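Local coordinates for hypothetical protein PA2218 (Pseudomonas aeruginosa, PDB 2HDW), which is of unknown function but has an alpha/beta hydrolase fold and is probably a hydrolase, at residues A[184-189]-A[196-201]; A[250-255]-A[259-264]. All coordinates share one frame; numbering follows the deposited sequence.

Interaction 1: A[184-189]-A[196-201]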
loop_
_atom_site.group_PDB
_atom_site.type_symbol
_atom_site.label_atom_id
_atom_site.label_comp_id
_atom_site.label_asym_id
_atom_site.label_seq_id
_atom_site.Cartn_x
_atom_site.Cartn_y
_atom_site.Cartn_z
ATOM N N MET A 184 -5.647 0.976 4.081
ATOM C CA MET A 184 -5.681 2.392 3.724
ATOM C C MET A 184 -6.569 2.630 2.495
ATOM O O MET A 184 -7.233 3.662 2.396
ATOM C CB MET A 184 -4.263 2.913 3.448
ATOM C CG MET A 184 -3.692 3.878 4.515
ATOM S SD MET A 184 -3.241 3.133 6.120
ATOM C CE MET A 184 -1.636 2.395 5.700
ATOM N N ALA A 185 -6.579 1.680 1.564
ATOM C CA ALA A 185 -7.396 1.815 0.360
ATOM C C ALA A 185 -8.879 1.833 0.726
ATOM O O ALA A 185 -9.629 2.685 0.257
ATOM C CB ALA A 185 -7.108 0.670 -0.621
ATOM N N LEU A 186 -9.302 0.897 1.567
ATOM C CA LEU A 186 -10.703 0.839 1.988
ATOM C C LEU A 186 -11.054 2.107 2.756
ATOM O O LEU A 186 -12.155 2.645 2.618
ATOM C CB LEU A 186 -10.946 -0.389 2.874
ATOM C CG LEU A 186 -10.775 -1.738 2.173
ATOM C CD1 LEU A 186 -10.777 -2.870 3.194
ATOM C CD2 LEU A 186 -11.894 -1.920 1.155
ATOM N N ASN A 187 -10.106 2.587 3.557
ATOM C CA ASN A 187 -10.308 3.793 4.356
ATOM C C ASN A 187 -10.512 5.004 3.448
ATOM O O ASN A 187 -11.387 5.833 3.694
ATOM C CB ASN A 187 -9.096 4.042 5.259
ATOM C CG ASN A 187 -9.427 4.921 6.454
ATOM O OD1 ASN A 187 -8.715 5.889 6.751
ATOM N ND2 ASN A 187 -10.499 4.581 7.158
ATOM N N ALA A 188 -9.699 5.095 2.399
ATOM C CA ALA A 188 -9.780 6.205 1.451
ATOM C C ALA A 188 -11.077 6.201 0.645
ATOM O O ALA A 188 -11.722 7.239 0.486
ATOM C CB ALA A 188 -8.584 6.168 0.499
ATOM N N VAL A 189 -11.455 5.033 0.132
ATOM C CA VAL A 189 -12.663 4.909 -0.682
ATOM C C VAL A 189 -13.956 5.262 0.061
ATOM O O VAL A 189 -14.905 5.770 -0.537
ATOM C CB VAL A 189 -12.790 3.478 -1.265
ATOM C CG1 VAL A 189 -14.059 3.369 -2.108
ATOM C CG2 VAL A 189 -11.558 3.154 -2.117
ATOM N N LYS A 196 -14.548 4.663 -7.806
ATOM C CA LYS A 196 -15.679 3.804 -8.158
ATOM C C LYS A 196 -15.692 2.363 -7.662
ATOM O O LYS A 196 -16.760 1.778 -7.502
ATOM C CB LYS A 196 -15.850 3.792 -9.681
ATOM C CG LYS A 196 -16.113 5.158 -10.297
ATOM C CD LYS A 196 -17.331 5.830 -9.674
ATOM C CE LYS A 196 -17.872 6.942 -10.570
ATOM N NZ LYS A 196 -16.845 7.963 -10.876
ATOM N N ALA A 197 -14.519 1.786 -7.442
ATOM C CA ALA A 197 -14.432 0.404 -6.982
ATOM C C ALA A 197 -13.088 0.217 -6.307
ATOM O O ALA A 197 -12.160 0.986 -6.555
ATOM C CB ALA A 197 -14.570 -0.555 -8.166
ATOM N N VAL A 198 -12.982 -0.807 -5.463
ATOM C CA VAL A 198 -11.752 -1.063 -4.731
ATOM C C VAL A 198 -11.468 -2.548 -4.530
ATOM O O VAL A 198 -12.364 -3.333 -4.212
ATOM C CB VAL A 198 -11.791 -0.383 -3.328
ATOM C CG1 VAL A 198 -12.966 -0.930 -2.513
ATOM C CG2 VAL A 198 -10.478 -0.621 -2.590
ATOM N N VAL A 199 -10.202 -2.908 -4.724
ATOM C CA VAL A 199 -9.711 -4.272 -4.543
ATOM C C VAL A 199 -8.592 -4.210 -3.516
ATOM O O VAL A 199 -7.807 -3.270 -3.524
ATOM C CB VAL A 199 -9.087 -4.838 -5.844
ATOM C CG1 VAL A 199 -8.230 -6.070 -5.520
ATOM C CG2 VAL A 199 -10.172 -5.204 -6.828
ATOM N N THR A 200 -8.528 -5.192 -2.620
ATOM C CA THR A 200 -7.446 -5.244 -1.646
ATOM C C THR A 200 -6.763 -6.586 -1.868
ATOM O O THR A 200 -7.422 -7.572 -2.207
ATOM C CB THR A 200 -7.943 -5.175 -0.179
ATOM O OG1 THR A 200 -8.848 -6.255 0.082
ATOM C CG2 THR A 200 -8.629 -3.844 0.094
ATOM N N SER A 201 -5.447 -6.624 -1.705
ATOM C CA SER A 201 -4.715 -7.870 -1.893
ATOM C C SER A 201 -3.914 -8.207 -0.637
ATOM O O SER A 201 -3.103 -7.399 -0.181
ATOM C CB SER A 201 -3.778 -7.757 -3.101
ATOM O OG SER A 201 -3.219 -9.018 -3.434
#

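Interaction 2: A[250-255]-A[259-264]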
loop_
_atom_site.group_PDB
_atom_site.type_symbol
_atom_site.label_atom_id
_atom_site.label_comp_id
_atom_site.label_asym_id
_atom_site.label_seq_id
_atom_site.Cartn_x
_atom_site.Cartn_y
_atom_site.Cartn_z
ATOM N N ASN A 250 13.276 -6.901 8.863
ATOM C CA ASN A 250 13.423 -8.188 8.193
ATOM C C ASN A 250 14.798 -8.845 8.211
ATOM O O ASN A 250 15.251 -9.399 7.207
ATOM C CB ASN A 250 12.913 -8.073 6.755
ATOM C CG ASN A 250 11.414 -7.845 6.696
ATOM O OD1 ASN A 250 10.939 -6.871 6.109
ATOM N ND2 ASN A 250 10.659 -8.743 7.320
ATOM N N GLU A 251 15.464 -8.785 9.358
ATOM C CA GLU A 251 16.761 -9.427 9.510
ATOM C C GLU A 251 16.479 -10.643 10.385
ATOM O O GLU A 251 15.927 -10.513 11.476
ATOM C CB GLU A 251 17.761 -8.486 10.186
ATOM C CG GLU A 251 17.938 -7.169 9.438
ATOM C CD GLU A 251 19.335 -6.584 9.573
ATOM O OE1 GLU A 251 19.828 -6.451 10.719
ATOM O OE2 GLU A 251 19.935 -6.251 8.523
ATOM N N LEU A 252 16.838 -11.825 9.899
ATOM C CA LEU A 252 16.573 -13.048 10.644
ATOM C C LEU A 252 17.649 -13.386 11.675
ATOM O O LEU A 252 18.842 -13.319 11.393
ATOM C CB LEU A 252 16.385 -14.207 9.665
ATOM C CG LEU A 252 15.278 -13.977 8.626
ATOM C CD1 LEU A 252 15.277 -15.116 7.624
ATOM C CD2 LEU A 252 13.925 -13.871 9.321
ATOM N N LYS A 253 17.207 -13.746 12.873
ATOM C CA LYS A 253 18.110 -14.094 13.964
ATOM C C LYS A 253 17.964 -15.576 14.283
ATOM O O LYS A 253 18.783 -16.156 14.998
ATOM C CB LYS A 253 17.773 -13.257 15.200
ATOM C CG LYS A 253 17.812 -11.759 14.936
ATOM C CD LYS A 253 17.408 -10.948 16.152
ATOM C CE LYS A 253 17.432 -9.454 15.839
ATOM N NZ LYS A 253 17.024 -8.618 17.007
ATOM N N GLY A 254 16.917 -16.179 13.730
ATOM C CA GLY A 254 16.653 -17.585 13.960
ATOM C C GLY A 254 15.452 -17.725 14.872
ATOM O O GLY A 254 15.266 -16.922 15.784
ATOM N N GLY A 255 14.627 -18.735 14.624
ATOM C CA GLY A 255 13.460 -18.945 15.458
ATOM C C GLY A 255 12.227 -18.168 15.036
ATOM O O GLY A 255 11.187 -18.255 15.693
ATOM N N PHE A 259 6.123 -16.927 8.240
ATOM C CA PHE A 259 5.709 -15.717 7.537
ATOM C C PHE A 259 6.775 -14.622 7.631
ATOM O O PHE A 259 6.861 -13.760 6.757
ATOM C CB PHE A 259 4.327 -15.238 8.037
ATOM C CG PHE A 259 4.368 -14.362 9.263
ATOM C CD1 PHE A 259 4.392 -12.978 9.140
ATOM C CD2 PHE A 259 4.337 -14.920 10.537
ATOM C CE1 PHE A 259 4.378 -12.156 10.273
ATOM C CE2 PHE A 259 4.323 -14.108 11.674
ATOM C CZ PHE A 259 4.342 -12.725 11.540
ATOM N N LEU A 260 7.607 -14.670 8.670
ATOM C CA LEU A 260 8.679 -13.688 8.815
ATOM C C LEU A 260 9.828 -14.080 7.891
ATOM O O LEU A 260 10.497 -13.223 7.308
ATOM C CB LEU A 260 9.164 -13.626 10.266
ATOM C CG LEU A 260 8.132 -13.003 11.202
ATOM C CD1 LEU A 260 8.636 -13.029 12.635
ATOM C CD2 LEU A 260 7.861 -11.570 10.751
ATOM N N VAL A 261 10.052 -15.382 7.758
ATOM C CA VAL A 261 11.095 -15.879 6.870
ATOM C C VAL A 261 10.694 -15.510 5.445
ATOM O O VAL A 261 11.536 -15.142 4.620
ATOM C CB VAL A 261 11.228 -17.405 6.967
ATOM C CG1 VAL A 261 12.260 -17.898 5.958
ATOM C CG2 VAL A 261 11.636 -17.800 8.391
ATOM N N ASP A 262 9.397 -15.613 5.163
ATOM C CA ASP A 262 8.876 -15.270 3.845
ATOM C C ASP A 262 9.159 -13.803 3.538
ATOM O O ASP A 262 9.603 -13.470 2.438
ATOM C CB ASP A 262 7.364 -15.499 3.776
ATOM C CG ASP A 262 6.990 -16.970 3.755
ATOM O OD1 ASP A 262 7.889 -17.825 3.587
ATOM O OD2 ASP A 262 5.787 -17.267 3.899
ATOM N N TYR A 263 8.882 -12.928 4.504
ATOM C CA TYR A 263 9.115 -11.498 4.316
ATOM C C TYR A 263 10.581 -11.231 4.003
ATOM O O TYR A 263 10.905 -10.438 3.120
ATOM C CB TYR A 263 8.719 -10.707 5.565
ATOM C CG TYR A 263 7.250 -10.349 5.655
ATOM C CD1 TYR A 263 6.567 -9.832 4.555
ATOM C CD2 TYR A 263 6.560 -10.462 6.861
ATOM C CE1 TYR A 263 5.229 -9.429 4.657
ATOM C CE2 TYR A 263 5.224 -10.060 6.976
ATOM C CZ TYR A 263 4.567 -9.545 5.869
ATOM O OH TYR A 263 3.256 -9.134 5.983
ATOM N N HIS A 264 11.467 -11.888 4.744
ATOM C CA HIS A 264 12.898 -11.728 4.518
ATOM C C HIS A 264 13.267 -12.179 3.109
ATOM O O HIS A 264 13.997 -11.491 2.399
ATOM C CB HIS A 264 13.703 -12.552 5.528
ATOM C CG HIS A 264 15.147 -12.700 5.160
ATOM N ND1 HIS A 264 15.576 -13.544 4.157
ATOM C CD2 HIS A 264 16.254 -12.074 5.621
ATOM C CE1 HIS A 264 16.884 -13.430 4.016
ATOM N NE2 HIS A 264 17.321 -12.544 4.893
#

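Interaction 1: A[184-189]-A[196-201]
Val198 projects from strand 197-201 toward the sheet-facing side of helix 180-191, where Leu186, Val189 and Ala185 close round it. Its CG1 meets CD2 of Leu186 at 3.9 Å, the two side chains crossing at about a right angle. Val189 comes in from the next helical turn and presses its CG2 against CB of Val198 at 3.7 Å. The other methyl of Val198, CG2, lies anti to the backbone N (chi1 of CG1 60°), which carries it to CB of Ala185 at 4.1 Å as well as to Val189.

Leu186 also serves Thr200, two residues along and pointing to the same side of the strand: CG2 of Thr200 sits 3.7 Å from CG of Leu186 and also touches the leucine's two methyls. Thr200 thus offers its methyl, not its hydroxyl, to the leucine. The axes of segment 184-189 and strand 197-201 run nearly antiparallel and approach to 8.6 Å, as expected where helix 180-191 returns the chain from strand 173-178 to its parallel neighbour in a beta-alpha-beta unit. Ile309 of the adjoining strand touches both Leu186 and Val198. Made of methyl and methine groups, the interface rests on burial of apolar surface and sets no directional bond between helix and strand.

Interaction 2: A[250-255]-A[259-264]
Leu252 reaches from the loop before helix 258-267 and lays its branched end over the ring of His264. Its CB points toward the helix, and CG, anti to the carbonyl carbon (chi1 -56°), comes within 3.7 Å of both CG and CD2 of His264. Beyond it the two methyls part. CD1 settles over one ring face in a CH-pi contact, 3.8 Å from the centroid of the His264 ring and 24° off its normal; its nearest ring atom is CG of His264, at 3.5 Å. CD1 also lies 4.4 Å from CG1 of Val261. CD2 lies 4.0 Å from both the carbonyl O of Leu260 and CB of His264.

The edge of the same imidazole has a different neighbour: the backbone O of Asn250 lies near the ring plane, 3.3 Å from CD2 of His264. That carbonyl is buried here and has no hydrogen-bonding partner in the model. The Asn250 side chain meets CB of Tyr263, whose hydroxyl is hydrogen-bonded to that of Tyr204. The Glu256 carboxylate accepts hydrogen bonds from the backbone N of Lys253 and of Gly254. This is a loop folded back on the helix that follows it, at the protein surface, with a leucine–histidine CH-pi contact at its centre.

The two contacts follow one another along the chain and lie on opposite sides of its centre, with their own centres 29 Å apart and nearest atoms about 9 Å apart. Interaction 1 belongs to the buried layer between the central sheet and helix 180-191, its centre about 10 Å from the centre of the chain; interaction 2 is a surface contact, its centre about 21 Å from it. Helix 180-191 directly follows strand 173-178, where alpha/beta hydrolases place the nucleophile elbow, so interaction 1 probably lies behind it. In interaction 2 the Tyr263 ring meets His344, whose position after strand 334-339 is consistent with the fold's catalytic histidine; the Tyr263 hydroxyl is hydrogen-bonded to that of Tyr204.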